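Local coordinates for protein-glutamine gamma-glutamyltransferase (Pagrus major, PDB 1G0D) that probably catalyses calcium-dependent cross-linking of proteins, joining peptide-bound glutamine to lysine side chains or other primary amines with release of ammonia, at residues R25-I33 with Q179-I187; E153-Y163 with R284-T294. All coordinates share one frame; numbering follows the deposited sequence.

Contact 1: R25-I33 with Q179-I187; sequences REIDRERLI and QFEDYVMDI
Arg31 and Asp186 meet end-on in a two-pronged salt bridge, which belongs to a network with Asp28 and ties the loop leading into strand 33-35 of the N-terminal beta-sandwich to the first turn of helix 184-193. NH2 of Arg31 gives a bond of 2.9 Å to the syn lone pair of Asp186 OD1, and NH1 faces OD2, with guanidinium and carboxylate 12° from coplanar. On the loop's own side, Arg31 NE bonds Asp28 OD1 at 2.9 Å, while Asp28 OD2 accepts from Glu30 N and closes an Asx turn. Arg31 stretches straight out (chi2 176°), carrying its charge across to the helix. Cut back to alanine, this position would probably leave Asp186 without its charge mate and free to turn, and Asp28 OD1 without a positive partner.

Apolar contacts lie beside this network. Ile27 sets CG1 and CD1 against the CD1-CE1 side of the Phe180 ring, and its CG2 rests 4.0 Å from Met185 CB. Met185, its CG trans to the backbone N (chi1 173°), reaches Ile33 tip to tip, SD to CG2 at 3.7 Å, and lays CE over one guanidinium face of Arg31. Glu26 touches Phe180 mainly through CB, 3.6 Å from Phe180 CB, while its carboxylate goes to Arg655.

One water lies between the carbonyl oxygens of Glu26 and Phe180, probably donating to them, though acceptors outnumber its protons. A second, in the guanidinium plane, accepts from Arg31 NH1 at 2.9 Å and from Tyr183 N at the helix N-cap, and donates to Ile27 O at 3.2 Å.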
loop_
_atom_site.group_PDB
_atom_site.type_symbol
_atom_site.label_atom_id
_atom_site.label_comp_id
_atom_site.label_asym_id
_atom_site.label_seq_id
_atom_site.Cartn_x
_atom_site.Cartn_y
_atom_site.Cartn_z
ATOM N N ARG A 25 -12.194 -15.842 12.313
ATOM C CA ARG A 25 -11.562 -17.119 12.613
ATOM C C ARG A 25 -10.322 -17.484 11.841
ATOM O O ARG A 25 -9.659 -18.431 12.229
ATOM C CB ARG A 25 -12.552 -18.261 12.507
ATOM C CG ARG A 25 -12.791 -18.706 11.112
ATOM C CD ARG A 25 -13.402 -20.081 11.149
ATOM N NE ARG A 25 -13.306 -20.737 9.858
ATOM C CZ ARG A 25 -13.786 -21.951 9.621
ATOM N NH1 ARG A 25 -14.385 -22.618 10.593
ATOM N NH2 ARG A 25 -13.676 -22.507 8.419
ATOM N N GLU A 26 -10.001 -16.755 10.765
ATOM C CA GLU A 26 -8.780 -17.018 9.984
ATOM C C GLU A 26 -7.601 -16.631 10.869
ATOM O O GLU A 26 -6.548 -17.229 10.807
ATOM C CB GLU A 26 -8.735 -16.144 8.745
ATOM C CG GLU A 26 -9.665 -16.578 7.728
ATOM C CD GLU A 26 -9.367 -17.977 7.355
ATOM O OE1 GLU A 26 -8.580 -18.165 6.413
ATOM O OE2 GLU A 26 -9.903 -18.900 8.010
ATOM N N ILE A 27 -7.825 -15.596 11.684
ATOM C CA ILE A 27 -6.868 -15.060 12.642
ATOM C C ILE A 27 -6.574 -16.078 13.764
ATOM O O ILE A 27 -5.414 -16.351 14.035
ATOM C CB ILE A 27 -7.431 -13.734 13.289
ATOM C CG1 ILE A 27 -7.668 -12.674 12.210
ATOM C CG2 ILE A 27 -6.465 -13.172 14.319
ATOM C CD1 ILE A 27 -8.599 -11.539 12.655
ATOM N N ASP A 28 -7.608 -16.634 14.407
ATOM C CA ASP A 28 -7.448 -17.593 15.511
ATOM C C ASP A 28 -8.825 -18.184 15.914
ATOM O O ASP A 28 -9.832 -17.491 15.892
ATOM C CB ASP A 28 -6.821 -16.873 16.714
ATOM C CG ASP A 28 -6.106 -17.824 17.690
ATOM O OD1 ASP A 28 -5.207 -17.375 18.442
ATOM O OD2 ASP A 28 -6.432 -19.027 17.726
ATOM N N ARG A 29 -8.853 -19.461 16.303
ATOM C CA ARG A 29 -10.076 -20.163 16.724
ATOM C C ARG A 29 -10.148 -20.363 18.212
ATOM O O ARG A 29 -11.227 -20.485 18.783
ATOM C CB ARG A 29 -10.118 -21.540 16.127
ATOM C CG ARG A 29 -10.720 -21.541 14.802
ATOM C CD ARG A 29 -10.190 -22.672 14.019
ATOM N NE ARG A 29 -9.805 -22.176 12.714
ATOM C CZ ARG A 29 -10.121 -22.771 11.574
ATOM N NH1 ARG A 29 -9.722 -22.239 10.414
ATOM N NH2 ARG A 29 -10.821 -23.900 11.609
ATOM N N GLU A 30 -8.980 -20.423 18.836
ATOM C CA GLU A 30 -8.885 -20.637 20.263
ATOM C C GLU A 30 -9.091 -19.398 21.112
ATOM O O GLU A 30 -9.202 -19.514 22.332
ATOM C CB GLU A 30 -7.553 -21.291 20.604
ATOM C CG GLU A 30 -7.171 -22.484 19.694
ATOM C CD GLU A 30 -8.289 -23.536 19.525
ATOM O OE1 GLU A 30 -9.100 -23.748 20.472
ATOM O OE2 GLU A 30 -8.344 -24.163 18.429
ATOM N N ARG A 31 -9.126 -18.209 20.502
ATOM C CA ARG A 31 -9.405 -17.011 21.291
ATOM C C ARG A 31 -10.512 -16.204 20.638
ATOM O O ARG A 31 -10.570 -16.106 19.408
ATOM C CB ARG A 31 -8.166 -16.148 21.487
ATOM C CG ARG A 31 -7.323 -15.974 20.279
ATOM C CD ARG A 31 -6.182 -14.998 20.615
ATOM N NE ARG A 31 -5.378 -14.683 19.433
ATOM C CZ ARG A 31 -4.616 -13.610 19.326
ATOM N NH1 ARG A 31 -3.928 -13.407 18.209
ATOM N NH2 ARG A 31 -4.537 -12.752 20.343
ATOM N N LEU A 32 -11.386 -15.635 21.468
ATOM C CA LEU A 32 -12.520 -14.866 20.985
ATOM C C LEU A 32 -12.127 -13.545 20.354
ATOM O O LEU A 32 -11.648 -12.653 21.034
ATOM C CB LEU A 32 -13.505 -14.613 22.135
ATOM C CG LEU A 32 -14.821 -13.873 21.852
ATOM C CD1 LEU A 32 -15.723 -14.665 20.915
ATOM C CD2 LEU A 32 -15.542 -13.649 23.158
ATOM N N ILE A 33 -12.305 -13.440 19.037
ATOM C CA ILE A 33 -12.026 -12.218 18.284
ATOM C C ILE A 33 -13.352 -11.862 17.587
ATOM O O ILE A 33 -13.811 -12.531 16.665
ATOM C CB ILE A 33 -10.940 -12.438 17.263
ATOM C CG1 ILE A 33 -9.735 -13.086 17.937
ATOM C CG2 ILE A 33 -10.623 -11.113 16.624
ATOM C CD1 ILE A 33 -8.726 -13.649 16.996
ATOM N N GLN A 179 -2.877 -10.351 6.538
ATOM C CA GLN A 179 -3.488 -9.806 7.753
ATOM C C GLN A 179 -4.021 -10.848 8.741
ATOM O O GLN A 179 -4.219 -10.542 9.925
ATOM C CB GLN A 179 -4.609 -8.821 7.413
ATOM C CG GLN A 179 -5.693 -9.387 6.559
ATOM C CD GLN A 179 -5.439 -9.158 5.100
ATOM O OE1 GLN A 179 -4.284 -8.977 4.656
ATOM N NE2 GLN A 179 -6.511 -9.165 4.327
ATOM N N PHE A 180 -4.228 -12.081 8.283
ATOM C CA PHE A 180 -4.735 -13.128 9.180
ATOM C C PHE A 180 -3.691 -14.159 9.591
ATOM O O PHE A 180 -4.040 -15.207 10.147
ATOM C CB PHE A 180 -5.937 -13.830 8.550
ATOM C CG PHE A 180 -7.052 -12.889 8.210
ATOM C CD1 PHE A 180 -7.420 -11.875 9.102
ATOM C CD2 PHE A 180 -7.689 -12.974 6.989
ATOM C CE1 PHE A 180 -8.393 -10.964 8.783
ATOM C CE2 PHE A 180 -8.667 -12.079 6.652
ATOM C CZ PHE A 180 -9.022 -11.064 7.549
ATOM N N GLU A 181 -2.417 -13.853 9.307
ATOM C CA GLU A 181 -1.287 -14.718 9.659
ATOM C C GLU A 181 -1.098 -14.601 11.147
ATOM O O GLU A 181 -1.496 -13.616 11.746
ATOM C CB GLU A 181 -0.020 -14.290 8.929
ATOM C CG GLU A 181 -0.045 -14.579 7.424
ATOM C CD GLU A 181 0.012 -16.067 7.055
ATOM O OE1 GLU A 181 1.106 -16.527 6.669
ATOM O OE2 GLU A 181 -1.021 -16.772 7.125
ATOM N N ASP A 182 -0.480 -15.583 11.763
ATOM C CA ASP A 182 -0.395 -15.521 13.207
ATOM C C ASP A 182 0.163 -14.284 13.809
ATOM O O ASP A 182 1.242 -13.849 13.426
ATOM C CB ASP A 182 0.394 -16.685 13.759
ATOM C CG ASP A 182 -0.330 -17.965 13.619
ATOM O OD1 ASP A 182 0.140 -18.973 14.173
ATOM O OD2 ASP A 182 -1.368 -17.955 12.943
ATOM N N TYR A 183 -0.586 -13.758 14.773
ATOM C CA TYR A 183 -0.224 -12.591 15.566
ATOM C C TYR A 183 -0.203 -11.221 14.905
ATOM O O TYR A 183 0.026 -10.202 15.558
ATOM C CB TYR A 183 1.108 -12.860 16.255
ATOM C CG TYR A 183 1.155 -14.229 16.879
ATOM C CD1 TYR A 183 2.133 -15.144 16.519
ATOM C CD2 TYR A 183 0.181 -14.632 17.788
ATOM C CE1 TYR A 183 2.139 -16.425 17.037
ATOM C CE2 TYR A 183 0.174 -15.910 18.314
ATOM C CZ TYR A 183 1.156 -16.801 17.932
ATOM O OH TYR A 183 1.149 -18.080 18.433
ATOM N N VAL A 184 -0.477 -11.174 13.615
ATOM C CA VAL A 184 -0.478 -9.889 12.942
ATOM C C VAL A 184 -1.560 -8.968 13.542
ATOM O O VAL A 184 -1.449 -7.734 13.469
ATOM C CB VAL A 184 -0.698 -10.080 11.460
ATOM C CG1 VAL A 184 -1.122 -8.773 10.837
ATOM C CG2 VAL A 184 0.590 -10.635 10.829
ATOM N N MET A 185 -2.604 -9.554 14.137
ATOM C CA MET A 185 -3.642 -8.735 14.726
ATOM C C MET A 185 -3.090 -8.109 16.003
ATOM O O MET A 185 -3.301 -6.933 16.288
ATOM C CB MET A 185 -4.868 -9.582 15.063
ATOM C CG MET A 185 -5.939 -8.823 15.836
ATOM S SD MET A 185 -7.152 -9.852 16.639
ATOM C CE MET A 185 -6.135 -10.585 17.976
ATOM N N ASP A 186 -2.378 -8.900 16.779
ATOM C CA ASP A 186 -1.824 -8.405 18.021
ATOM C C ASP A 186 -0.833 -7.274 17.816
ATOM O O ASP A 186 -0.775 -6.340 18.638
ATOM C CB ASP A 186 -1.158 -9.541 18.734
ATOM C CG ASP A 186 -2.095 -10.653 18.997
ATOM O OD1 ASP A 186 -2.474 -10.763 20.171
ATOM O OD2 ASP A 186 -2.450 -11.402 18.049
ATOM N N ILE A 187 -0.044 -7.375 16.741
ATOM C CA ILE A 187 0.939 -6.345 16.405
ATOM C C ILE A 187 0.228 -5.084 15.900
ATOM O O ILE A 187 0.716 -3.966 16.075
ATOM C CB ILE A 187 1.897 -6.785 15.286
ATOM C CG1 ILE A 187 2.735 -7.992 15.714
ATOM C CG2 ILE A 187 2.827 -5.661 14.981
ATOM C CD1 ILE A 187 3.317 -8.797 14.572
HETATM O O HOH W 1 -4.087 -17.485 11.582
HETATM O O HOH W 2 -3.226 -15.064 15.926
#

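Contact 2: E153-Y163 with R284-T294; sequences EYVMNEDGVIY and RCLGIPTRPIT. With SO4 (sulfate ion), chain B.
Tyr154 and Arg284, the residues most deeply engaged, join the end of helix 148-156 to the turn after helix 272-286 in the papain-like catalytic core. Tyr154 O accepts the nearly straight bond of Thr290 N, 2.9 Å at 170°, and also takes a CA-H...O contact from Pro289. Its ring lies alongside the Arg291 chain, the two heading in one direction, with CE1 3.6 Å from Arg291 CD. The guanidinium stands 74° from the ring plane, and NH1 makes only a weak bond to the phenol OH. Arg291 is held chiefly by Glu336, and its NH1 also bonds O4 of a sulfate, probably from the crystallisation liquor, at 3.1 Å.

Arg284 lays one guanidinium face over the backbone of Glu153 and Tyr154 and spends its edge on hydrogen bonds. NE and NH2 grip Thr290 O side-on, each at 2.8 Å. NH1 reaches Asn157 O at 2.8 Å, coming from above the carbonyl plane, and gives a further bond to a water that donates to Glu153 OE2 and Asp159 O. This edge pairing fixes the rotation of the buried group, and its charge probably suits the carbonyl-rich end of helix 148-156.

Val155 adds an apolar patch, its CG2 lying 3.8 Å from Pro289 CA.

Beyond the helix ends, strands 159-163 and 290-294 run nearly parallel, 19° apart, but in different sheets; Thr294 OG1 donates to Tyr163 O, and a water links both strands. Strand 159-164 pairs with 169-176, whereas 290-298 borders the sheet beside 329-339, which carries the active-site residue His332, and follows helix 272-286, which starts at the catalytic Cys272.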
loop_
_atom_site.group_PDB
_atom_site.type_symbol
_atom_site.label_atom_id
_atom_site.label_comp_id
_atom_site.label_asym_id
_atom_site.label_seq_id
_atom_site.Cartn_x
_atom_site.Cartn_y
_atom_site.Cartn_z
ATOM N N GLU A 153 -12.781 -8.499 -1.051
ATOM C CA GLU A 153 -11.519 -8.075 -1.631
ATOM C C GLU A 153 -10.830 -7.053 -0.745
ATOM O O GLU A 153 -9.658 -7.198 -0.405
ATOM C CB GLU A 153 -11.743 -7.446 -3.000
ATOM C CG GLU A 153 -10.476 -6.817 -3.608
ATOM C CD GLU A 153 -9.374 -7.838 -3.931
ATOM O OE1 GLU A 153 -9.668 -9.052 -3.961
ATOM O OE2 GLU A 153 -8.206 -7.433 -4.159
ATOM N N TYR A 154 -11.580 -6.030 -0.351
ATOM C CA TYR A 154 -11.040 -4.960 0.469
ATOM C C TYR A 154 -10.855 -5.207 1.964
ATOM O O TYR A 154 -10.275 -4.366 2.639
ATOM C CB TYR A 154 -11.867 -3.716 0.252
ATOM C CG TYR A 154 -12.031 -3.392 -1.203
ATOM C CD1 TYR A 154 -10.946 -3.523 -2.081
ATOM C CD2 TYR A 154 -13.261 -2.940 -1.704
ATOM C CE1 TYR A 154 -11.076 -3.209 -3.411
ATOM C CE2 TYR A 154 -13.411 -2.616 -3.043
ATOM C CZ TYR A 154 -12.310 -2.750 -3.887
ATOM O OH TYR A 154 -12.424 -2.371 -5.197
ATOM N N VAL A 155 -11.360 -6.320 2.491
ATOM C CA VAL A 155 -11.145 -6.655 3.909
ATOM C C VAL A 155 -10.629 -8.084 4.023
ATOM O O VAL A 155 -9.587 -8.334 4.607
ATOM C CB VAL A 155 -12.403 -6.602 4.827
ATOM C CG1 VAL A 155 -12.017 -7.112 6.223
ATOM C CG2 VAL A 155 -12.924 -5.211 4.966
ATOM N N MET A 156 -11.338 -9.024 3.432
ATOM C CA MET A 156 -10.963 -10.421 3.537
ATOM C C MET A 156 -9.864 -10.977 2.669
ATOM O O MET A 156 -9.270 -11.980 3.014
ATOM C CB MET A 156 -12.223 -11.256 3.380
ATOM C CG MET A 156 -13.245 -10.906 4.460
ATOM S SD MET A 156 -12.661 -11.563 5.975
ATOM C CE MET A 156 -13.229 -10.447 7.028
ATOM N N ASN A 157 -9.581 -10.362 1.534
ATOM C CA ASN A 157 -8.522 -10.898 0.690
ATOM C C ASN A 157 -7.120 -10.598 1.236
ATOM O O ASN A 157 -6.811 -9.461 1.606
ATOM C CB ASN A 157 -8.650 -10.359 -0.715
ATOM C CG ASN A 157 -7.776 -11.117 -1.654
ATOM O OD1 ASN A 157 -6.880 -11.834 -1.205
ATOM N ND2 ASN A 157 -8.010 -10.984 -2.951
ATOM N N GLU A 158 -6.272 -11.613 1.310
ATOM C CA GLU A 158 -4.928 -11.414 1.858
ATOM C C GLU A 158 -3.833 -11.287 0.795
ATOM O O GLU A 158 -2.667 -11.023 1.111
ATOM C CB GLU A 158 -4.561 -12.559 2.797
ATOM C CG GLU A 158 -5.258 -12.568 4.160
ATOM C CD GLU A 158 -4.974 -13.851 4.936
ATOM O OE1 GLU A 158 -5.394 -14.942 4.470
ATOM O OE2 GLU A 158 -4.319 -13.773 5.997
ATOM N N ASP A 159 -4.215 -11.473 -0.461
ATOM C CA ASP A 159 -3.281 -11.400 -1.567
ATOM C C ASP A 159 -3.707 -10.286 -2.471
ATOM O O ASP A 159 -4.840 -10.265 -2.929
ATOM C CB ASP A 159 -3.305 -12.700 -2.345
ATOM C CG ASP A 159 -2.620 -13.799 -1.616
ATOM O OD1 ASP A 159 -1.391 -13.681 -1.476
ATOM O OD2 ASP A 159 -3.300 -14.760 -1.176
ATOM N N GLY A 160 -2.802 -9.357 -2.719
ATOM C CA GLY A 160 -3.117 -8.246 -3.585
ATOM C C GLY A 160 -2.106 -8.126 -4.711
ATOM O O GLY A 160 -1.262 -8.992 -4.926
ATOM N N VAL A 161 -2.230 -7.054 -5.464
ATOM C CA VAL A 161 -1.332 -6.784 -6.546
ATOM C C VAL A 161 -1.126 -5.281 -6.472
ATOM O O VAL A 161 -2.101 -4.539 -6.357
ATOM C CB VAL A 161 -2.011 -7.191 -7.871
ATOM C CG1 VAL A 161 -1.193 -6.749 -9.046
ATOM C CG2 VAL A 161 -2.172 -8.688 -7.899
ATOM N N ILE A 162 0.122 -4.816 -6.456
ATOM C CA ILE A 162 0.352 -3.370 -6.434
ATOM C C ILE A 162 0.957 -3.018 -7.792
ATOM O O ILE A 162 1.884 -3.669 -8.229
ATOM C CB ILE A 162 1.300 -2.956 -5.292
ATOM C CG1 ILE A 162 0.754 -3.501 -3.960
ATOM C CG2 ILE A 162 1.443 -1.462 -5.289
ATOM C CD1 ILE A 162 1.344 -2.942 -2.686
ATOM N N TYR A 163 0.414 -2.026 -8.486
ATOM C CA TYR A 163 0.947 -1.667 -9.803
ATOM C C TYR A 163 2.196 -0.751 -9.712
ATOM O O TYR A 163 2.339 0.075 -8.777
ATOM C CB TYR A 163 -0.180 -1.057 -10.661
ATOM C CG TYR A 163 -1.252 -2.084 -10.909
ATOM C CD1 TYR A 163 -1.078 -3.065 -11.865
ATOM C CD2 TYR A 163 -2.341 -2.205 -10.040
ATOM C CE1 TYR A 163 -1.937 -4.148 -11.936
ATOM C CE2 TYR A 163 -3.213 -3.292 -10.105
ATOM C CZ TYR A 163 -3.001 -4.262 -11.047
ATOM O OH TYR A 163 -3.824 -5.361 -11.091
ATOM N N ARG A 284 -6.785 -3.423 6.891
ATOM C CA ARG A 284 -7.622 -4.563 6.535
ATOM C C ARG A 284 -7.771 -5.416 7.807
ATOM O O ARG A 284 -8.868 -5.730 8.209
ATOM C CB ARG A 284 -6.984 -5.354 5.404
ATOM C CG ARG A 284 -7.484 -4.891 4.077
ATOM C CD ARG A 284 -7.103 -5.808 2.941
ATOM N NE ARG A 284 -7.258 -5.093 1.665
ATOM C CZ ARG A 284 -7.105 -5.658 0.474
ATOM N NH1 ARG A 284 -6.791 -6.943 0.399
ATOM N NH2 ARG A 284 -7.278 -4.961 -0.648
ATOM N N CYS A 285 -6.671 -5.744 8.478
ATOM C CA CYS A 285 -6.746 -6.530 9.721
ATOM C C CYS A 285 -7.673 -5.922 10.773
ATOM O O CYS A 285 -8.449 -6.631 11.372
ATOM C CB CYS A 285 -5.364 -6.701 10.352
ATOM S SG CYS A 285 -5.286 -7.989 11.641
ATOM N N LEU A 286 -7.603 -4.620 11.017
ATOM C CA LEU A 286 -8.464 -4.024 12.029
ATOM C C LEU A 286 -9.897 -3.942 11.544
ATOM O O LEU A 286 -10.806 -3.667 12.325
ATOM C CB LEU A 286 -7.959 -2.632 12.425
ATOM C CG LEU A 286 -6.574 -2.650 13.078
ATOM C CD1 LEU A 286 -6.238 -1.285 13.670
ATOM C CD2 LEU A 286 -6.519 -3.682 14.172
ATOM N N GLY A 287 -10.113 -4.146 10.251
ATOM C CA GLY A 287 -11.478 -4.110 9.760
ATOM C C GLY A 287 -11.887 -2.941 8.891
ATOM O O GLY A 287 -13.064 -2.809 8.520
ATOM N N ILE A 288 -10.956 -2.075 8.535
ATOM C CA ILE A 288 -11.350 -0.949 7.701
ATOM C C ILE A 288 -11.078 -1.314 6.256
ATOM O O ILE A 288 -9.954 -1.636 5.912
ATOM C CB ILE A 288 -10.562 0.339 8.087
ATOM C CG1 ILE A 288 -10.768 0.651 9.581
ATOM C CG2 ILE A 288 -11.034 1.508 7.272
ATOM C CD1 ILE A 288 -10.088 1.944 10.071
ATOM N N PRO A 289 -12.109 -1.303 5.399
ATOM C CA PRO A 289 -11.934 -1.638 3.979
ATOM C C PRO A 289 -10.805 -0.796 3.334
ATOM O O PRO A 289 -10.845 0.446 3.365
ATOM C CB PRO A 289 -13.304 -1.348 3.380
ATOM C CG PRO A 289 -14.212 -1.426 4.493
ATOM C CD PRO A 289 -13.505 -0.991 5.711
ATOM N N THR A 290 -9.808 -1.459 2.739
ATOM C CA THR A 290 -8.641 -0.747 2.169
ATOM C C THR A 290 -8.057 -1.333 0.861
ATOM O O THR A 290 -8.042 -2.552 0.642
ATOM C CB THR A 290 -7.516 -0.699 3.283
ATOM O OG1 THR A 290 -8.040 -0.064 4.456
ATOM C CG2 THR A 290 -6.265 0.034 2.831
ATOM N N ARG A 291 -7.587 -0.476 -0.026
ATOM C CA ARG A 291 -6.949 -0.972 -1.246
ATOM C C ARG A 291 -5.801 -0.074 -1.673
ATOM O O ARG A 291 -5.926 1.156 -1.693
ATOM C CB ARG A 291 -7.925 -1.049 -2.399
ATOM C CG ARG A 291 -8.776 0.175 -2.559
ATOM C CD ARG A 291 -9.630 0.051 -3.784
ATOM N NE ARG A 291 -10.347 1.284 -4.033
ATOM C CZ ARG A 291 -11.323 1.415 -4.917
ATOM N NH1 ARG A 291 -11.708 0.374 -5.648
ATOM N NH2 ARG A 291 -11.902 2.598 -5.073
ATOM N N PRO A 292 -4.642 -0.665 -1.982
ATOM C CA PRO A 292 -3.507 0.154 -2.408
ATOM C C PRO A 292 -3.730 0.753 -3.774
ATOM O O PRO A 292 -3.993 0.006 -4.727
ATOM C CB PRO A 292 -2.343 -0.830 -2.435
ATOM C CG PRO A 292 -2.808 -1.954 -1.591
ATOM C CD PRO A 292 -4.260 -2.077 -1.880
ATOM N N ILE A 293 -3.654 2.085 -3.880
ATOM C CA ILE A 293 -3.793 2.690 -5.199
ATOM C C ILE A 293 -2.448 3.273 -5.677
ATOM O O ILE A 293 -1.674 3.781 -4.867
ATOM C CB ILE A 293 -4.925 3.755 -5.285
ATOM C CG1 ILE A 293 -4.368 5.073 -4.993
ATOM C CG2 ILE A 293 -6.142 3.450 -4.436
ATOM C CD1 ILE A 293 -4.616 5.847 -6.206
ATOM N N THR A 294 -2.161 3.146 -6.981
ATOM C CA THR A 294 -0.907 3.650 -7.575
ATOM C C THR A 294 -1.153 4.781 -8.568
ATOM O O THR A 294 -2.028 4.694 -9.414
ATOM C CB THR A 294 -0.146 2.530 -8.320
ATOM O OG1 THR A 294 0.177 1.486 -7.408
ATOM C CG2 THR A 294 1.138 3.019 -8.833
HETATM S S SO4 B . -15.388 1.713 -6.325
HETATM O O1 SO4 B . -15.199 3.064 -6.088
HETATM O O2 SO4 B . -15.679 1.092 -5.089
HETATM O O3 SO4 B . -16.571 1.707 -7.059
HETATM O O4 SO4 B . -14.303 1.194 -7.112
HETATM O O HOH W 3 -6.319 -7.646 -2.221
HETATM O O HOH W 4 -1.851 -0.377 -6.829
#

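Overall arrangement
Contact 2 is almost wholly buried near the middle of the chain, whereas contact 1, about 17 Å away between centres, is partly buried and attaches the N-terminal domain to the catalytic core. Each has an arginine at its heart, but their chemistry differs: Arg31 meets carboxylates, while Arg284 is satisfied mainly by backbone carbonyls. The two contacts touch through probable hydrogen bonds, Gln179 NE2 to Asn157 O and Phe180 N to Glu158 OE2. Helix 272-286 serves both, supplying Arg284 to contact 2 and Cys285 as a neighbour of Met185. Contact 1 lies away from the annotated sites; contact 2 approaches the active site and a probable calcium ligand, Glu434.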